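Local coordinates for protein polyporopepsin (Irpex lacteus, PDB 1WKR) that cleaves peptide bonds as a pepsin-like aspartic endopeptidase of broad specificity with milk-clotting activity, its cleft here occupied by the inhibitor pepstatin, at residues A[183-188]-A[206-211]; A[191-196]-A[258-263]. All coordinates share one frame; numbering follows the deposited sequence.

Contact 1: residues A[183-188]-A[206-211]. With SO4 (sulfate ion), chain E.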
# COMPACT_ATOMS: atom_id res chain seq x y z
N SER A 183 -10.83 10.05 -12.85
CA SER A 183 -10.82 10.58 -11.53
C SER A 183 -11.87 9.93 -10.61
O SER A 183 -12.96 9.57 -11.16
CB SER A 183 -11.06 12.14 -11.60
OG SER A 183 -10.89 12.76 -10.25
N PRO A 184 -11.69 9.76 -9.34
CA PRO A 184 -10.50 10.24 -8.58
C PRO A 184 -9.34 9.25 -8.51
O PRO A 184 -8.31 9.62 -7.88
CB PRO A 184 -11.07 10.49 -7.18
CG PRO A 184 -12.19 9.47 -7.04
CD PRO A 184 -12.74 9.28 -8.43
N ALA A 185 -9.43 8.05 -9.10
CA ALA A 185 -8.27 7.13 -9.07
C ALA A 185 -7.02 7.76 -9.60
O ALA A 185 -5.92 7.46 -9.13
CB ALA A 185 -8.59 5.89 -9.91
N SER A 186 -7.14 8.70 -10.56
CA SER A 186 -6.00 9.38 -11.17
C SER A 186 -5.16 10.19 -10.19
O SER A 186 -3.99 10.50 -10.54
CB SER A 186 -6.49 10.28 -12.30
OG SER A 186 -7.35 11.29 -11.73
N ALA A 187 -5.68 10.53 -9.03
CA ALA A 187 -4.90 11.30 -8.04
C ALA A 187 -3.94 10.41 -7.30
O ALA A 187 -3.02 10.88 -6.63
CB ALA A 187 -5.88 11.96 -7.07
N TYR A 188 -4.18 9.07 -7.28
CA TYR A 188 -3.38 8.07 -6.57
C TYR A 188 -2.52 7.37 -7.56
O TYR A 188 -2.34 7.80 -8.72
CB TYR A 188 -4.37 7.12 -5.84
CG TYR A 188 -5.34 7.75 -4.90
CD1 TYR A 188 -6.54 8.38 -5.44
CD2 TYR A 188 -5.15 7.81 -3.54
CE1 TYR A 188 -7.41 9.02 -4.57
CE2 TYR A 188 -6.04 8.50 -2.70
CZ TYR A 188 -7.17 9.05 -3.24
OH TYR A 188 -8.06 9.75 -2.42
N SER A 206 -13.82 -3.82 -16.74
CA SER A 206 -12.72 -2.83 -16.88
C SER A 206 -13.14 -1.53 -16.29
O SER A 206 -14.16 -0.90 -16.64
CB SER A 206 -12.46 -2.62 -18.36
OG SER A 206 -11.96 -3.81 -18.91
N THR A 207 -12.32 -1.03 -15.36
CA THR A 207 -12.64 0.21 -14.62
C THR A 207 -11.38 0.71 -13.92
O THR A 207 -10.33 0.07 -13.95
CB THR A 207 -13.76 -0.08 -13.61
OG1 THR A 207 -14.26 1.16 -13.12
CG2 THR A 207 -13.29 -0.96 -12.40
N ALA A 208 -11.51 1.85 -13.25
CA ALA A 208 -10.40 2.50 -12.59
C ALA A 208 -10.37 2.17 -11.10
O ALA A 208 -11.43 2.02 -10.47
CB ALA A 208 -10.50 4.04 -12.78
N GLY A 209 -9.17 2.17 -10.53
CA GLY A 209 -8.94 1.92 -9.09
C GLY A 209 -7.51 2.16 -8.78
O GLY A 209 -6.78 2.75 -9.61
N ILE A 210 -7.05 1.79 -7.60
CA ILE A 210 -5.71 2.15 -7.18
C ILE A 210 -4.92 0.99 -6.64
O ILE A 210 -5.48 -0.05 -6.29
CB ILE A 210 -5.73 3.32 -6.14
CG1 ILE A 210 -6.21 2.84 -4.75
CG2 ILE A 210 -6.60 4.48 -6.66
CD1 ILE A 210 -6.07 3.89 -3.64
N VAL A 211 -3.61 1.16 -6.61
CA VAL A 211 -2.66 0.17 -6.04
C VAL A 211 -2.11 0.78 -4.79
O VAL A 211 -1.46 1.85 -4.84
CB VAL A 211 -1.56 -0.15 -7.08
CG1 VAL A 211 -0.61 -1.19 -6.47
CG2 VAL A 211 -2.16 -0.65 -8.39
S SO4 E . -14.21 -6.61 -19.48
O1 SO4 E . -13.23 -7.42 -20.17
O2 SO4 E . -13.99 -5.28 -20.01
O3 SO4 E . -15.61 -7.04 -19.90
O4 SO4 E . -14.05 -6.54 -18.06
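I210 lays its CG2 methyl against the root of Y188, 3.6 Å from Y188 CB, while its CD1 methyl reaches on to Y188 CD2 at 4.0 Å. The two side chains cross obliquely, the isoleucine meeting both the CB and the near part of the ring. I210 carries CG1 in the crowded position between backbone N and carbonyl carbon (chi1 74°), which turns CG2 to the side of the backbone N and lets both methyls face the loop. Y188 places CG anti to its own carbonyl carbon (chi1 -56°), and the ring runs on past I210, with the carbonyl oxygens of P184 and A185 in plane at its edge. Its OH is hydrogen-bonded to the backbone of the bound inhibitor. Three residues earlier in the loop, A185 points its methyl at the strand: CB rests 3.6 Å from G209 O and 3.9 Å from A208 CB. No hydrogen bond joins the two segments. The loop is shaped from within, by a cis peptide bond before P184 and a 3-10 turn in which A187 N bonds P184 O and Y188 N bonds A185 O, each at 3.0 Å. Strand 207-211 leads directly into the Asp-Thr-Gly motif of the C-terminal lobe of the pepsin fold, and the nearest side-chain atoms of I210 and the catalytic D212 are about 4 Å apart. At V211, the carbonyl oxygen is hydrogen-bonded to T33 OG1, part of the fireman's grip that links the two active-site loops. At the far end, S206 holds a sulfate, probably from the crystallisation liquor, with its backbone N on O4 and its OG on O2, the latter at 2.7 Å.

Contact 2: residues A[191-196]-A[258-263]. Unlike the reference sequence in segment 191-196: S194 (reference Thr).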
# COMPACT_ATOMS: atom_id res chain seq x y z
N ILE A 191 -4.86 2.90 -11.76
CA ILE A 191 -4.76 2.16 -13.00
C ILE A 191 -6.16 1.70 -13.43
O ILE A 191 -7.10 1.71 -12.64
CB ILE A 191 -3.82 0.91 -12.87
CG1 ILE A 191 -4.40 -0.12 -11.89
CG2 ILE A 191 -2.42 1.35 -12.40
CD1 ILE A 191 -3.64 -1.42 -11.87
N ASN A 192 -6.26 1.27 -14.68
CA ASN A 192 -7.40 0.54 -15.15
C ASN A 192 -7.16 -0.95 -15.13
O ASN A 192 -6.05 -1.37 -15.49
CB ASN A 192 -7.74 1.01 -16.58
CG ASN A 192 -8.00 2.51 -16.62
OD1 ASN A 192 -7.36 3.20 -17.56
ND2 ASN A 192 -8.70 3.05 -15.79
N GLN A 193 -8.15 -1.74 -14.71
CA GLN A 193 -8.00 -3.20 -14.78
C GLN A 193 -9.38 -3.82 -14.88
O GLN A 193 -10.38 -3.16 -14.57
CB GLN A 193 -7.25 -3.76 -13.54
CG GLN A 193 -8.14 -3.95 -12.33
CD GLN A 193 -7.35 -4.32 -11.07
OE1 GLN A 193 -6.12 -4.44 -11.11
NE2 GLN A 193 -8.06 -4.53 -9.98
N SER A 194 -9.43 -5.11 -15.20
CA SER A 194 -10.60 -5.93 -15.00
C SER A 194 -10.21 -7.14 -14.16
O SER A 194 -9.04 -7.47 -14.04
CB SER A 194 -11.20 -6.37 -16.33
OG SER A 194 -10.33 -7.32 -16.92
N ILE A 195 -11.23 -7.81 -13.61
CA ILE A 195 -11.06 -8.99 -12.79
C ILE A 195 -12.06 -10.05 -13.21
O ILE A 195 -13.27 -9.75 -13.33
CB ILE A 195 -11.24 -8.68 -11.26
CG1 ILE A 195 -10.43 -7.44 -10.82
CG2 ILE A 195 -10.82 -9.92 -10.44
CD1 ILE A 195 -10.72 -7.08 -9.33
N ARG A 196 -11.59 -11.26 -13.39
CA ARG A 196 -12.47 -12.43 -13.61
C ARG A 196 -12.11 -13.50 -12.65
O ARG A 196 -10.99 -13.59 -12.11
CB ARG A 196 -12.39 -12.89 -15.06
CG ARG A 196 -11.41 -13.62 -15.39
CD ARG A 196 -11.66 -14.54 -16.83
NE ARG A 196 -10.41 -15.28 -16.95
CZ ARG A 196 -9.33 -14.83 -17.41
NH1 ARG A 196 -9.32 -13.52 -17.85
NH2 ARG A 196 -8.21 -15.41 -17.53
N PHE A 258 -6.47 -10.90 -13.05
CA PHE A 258 -6.51 -9.42 -13.20
C PHE A 258 -5.88 -9.13 -14.56
O PHE A 258 -4.76 -9.53 -14.86
CB PHE A 258 -5.63 -8.78 -12.12
CG PHE A 258 -6.24 -8.90 -10.73
CD1 PHE A 258 -6.29 -10.13 -10.04
CD2 PHE A 258 -6.69 -7.77 -10.06
CE1 PHE A 258 -6.82 -10.20 -8.78
CE2 PHE A 258 -7.23 -7.85 -8.80
CZ PHE A 258 -7.30 -9.09 -8.15
N THR A 259 -6.58 -8.37 -15.38
CA THR A 259 -6.03 -7.92 -16.68
C THR A 259 -5.58 -6.50 -16.51
O THR A 259 -6.38 -5.62 -16.23
CB THR A 259 -7.05 -8.01 -17.78
OG1 THR A 259 -7.50 -9.38 -17.92
CG2 THR A 259 -6.45 -7.56 -19.14
N ILE A 260 -4.25 -6.32 -16.64
CA ILE A 260 -3.60 -4.99 -16.42
C ILE A 260 -2.55 -4.82 -17.49
O ILE A 260 -1.70 -5.68 -17.72
CB ILE A 260 -2.89 -4.97 -15.04
CG1 ILE A 260 -3.87 -5.24 -13.91
CG2 ILE A 260 -2.15 -3.64 -14.87
CD1 ILE A 260 -3.20 -5.47 -12.55
N GLY A 261 -2.61 -3.70 -18.23
CA GLY A 261 -1.60 -3.45 -19.25
C GLY A 261 -1.56 -4.49 -20.36
O GLY A 261 -0.49 -4.68 -20.94
N GLY A 262 -2.69 -5.16 -20.61
CA GLY A 262 -2.75 -6.18 -21.66
C GLY A 262 -2.25 -7.52 -21.21
O GLY A 262 -2.21 -8.47 -22.05
N GLN A 263 -1.87 -7.70 -19.95
CA GLN A 263 -1.35 -8.96 -19.43
C GLN A 263 -2.25 -9.50 -18.33
O GLN A 263 -2.96 -8.73 -17.63
CB GLN A 263 0.02 -8.81 -18.94
CG GLN A 263 1.04 -8.48 -20.08
CD GLN A 263 1.20 -9.53 -21.19
OE1 GLN A 263 1.60 -9.01 -22.37
NE2 GLN A 263 1.03 -10.71 -20.98
O HOH W 1 -4.63 -1.75 -17.72
O HOH W 2 -9.45 -10.15 -16.06
O HOH W 3 -6.91 -12.10 -17.88
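The F258 ring has the CG2 methyl of I195 over one face, 4.3 Å from the centroid and 9° off the normal, a CH-pi contact, and the amide of Q193 at its edge, with Q193 CD in the ring plane. I195 CD1 meets F258 CE2 at 3.6 Å. The Q193 amide is steeply inclined to the ring; its OE1 also lies 3.4 Å from I260 CD1 and is hydrogen-bonded to N308 ND2, while F312 stacks edge-to-face on F258. Strands 190-197 and 256-260 run antiparallel. S194 and T259 form the hydrogen-bonded pair: T259 N reaches S194 O at 2.9 Å from above the carbonyl plane, whereas the longer S194 N bond, 3.3 Å, falls on a lone pair of T259 O. Beyond I260 the chain reverses in a type I' turn through G261 and G262, and a water bridges N192 O to G261 N. The chemistry divides by face: beside I195, F258 and I260 the buried Q193 lies among apolar groups, so its carbonyl oxygen depends on a protein donor, N308 ND2, whereas on the other face solvent serves the T259 hydroxyl, one water linking OG1 to R196 NH1.

How the contacts relate
From the N terminus the segments come in the order 183-188, 191-196, 206-211, 258-263, so the two contacts cross. Contact 1 closes a loop containing strands 190-197 and 201-205; contact 2 closes a longer one holding the catalytic D212, helix 222-232 and strand 243-245. They meet in one sheet, where 190-197 lies between 207-211 and 256-260. G209 O lies 2.9 Å from I191 N and T207 O 2.9 Å from Q193 N, probable hydrogen bonds between strands 207-211 and 190-197. Together the two contacts connect the inhibitor-touching loop, the strand entering the active site and the hairpin of 256-260 with 263-267.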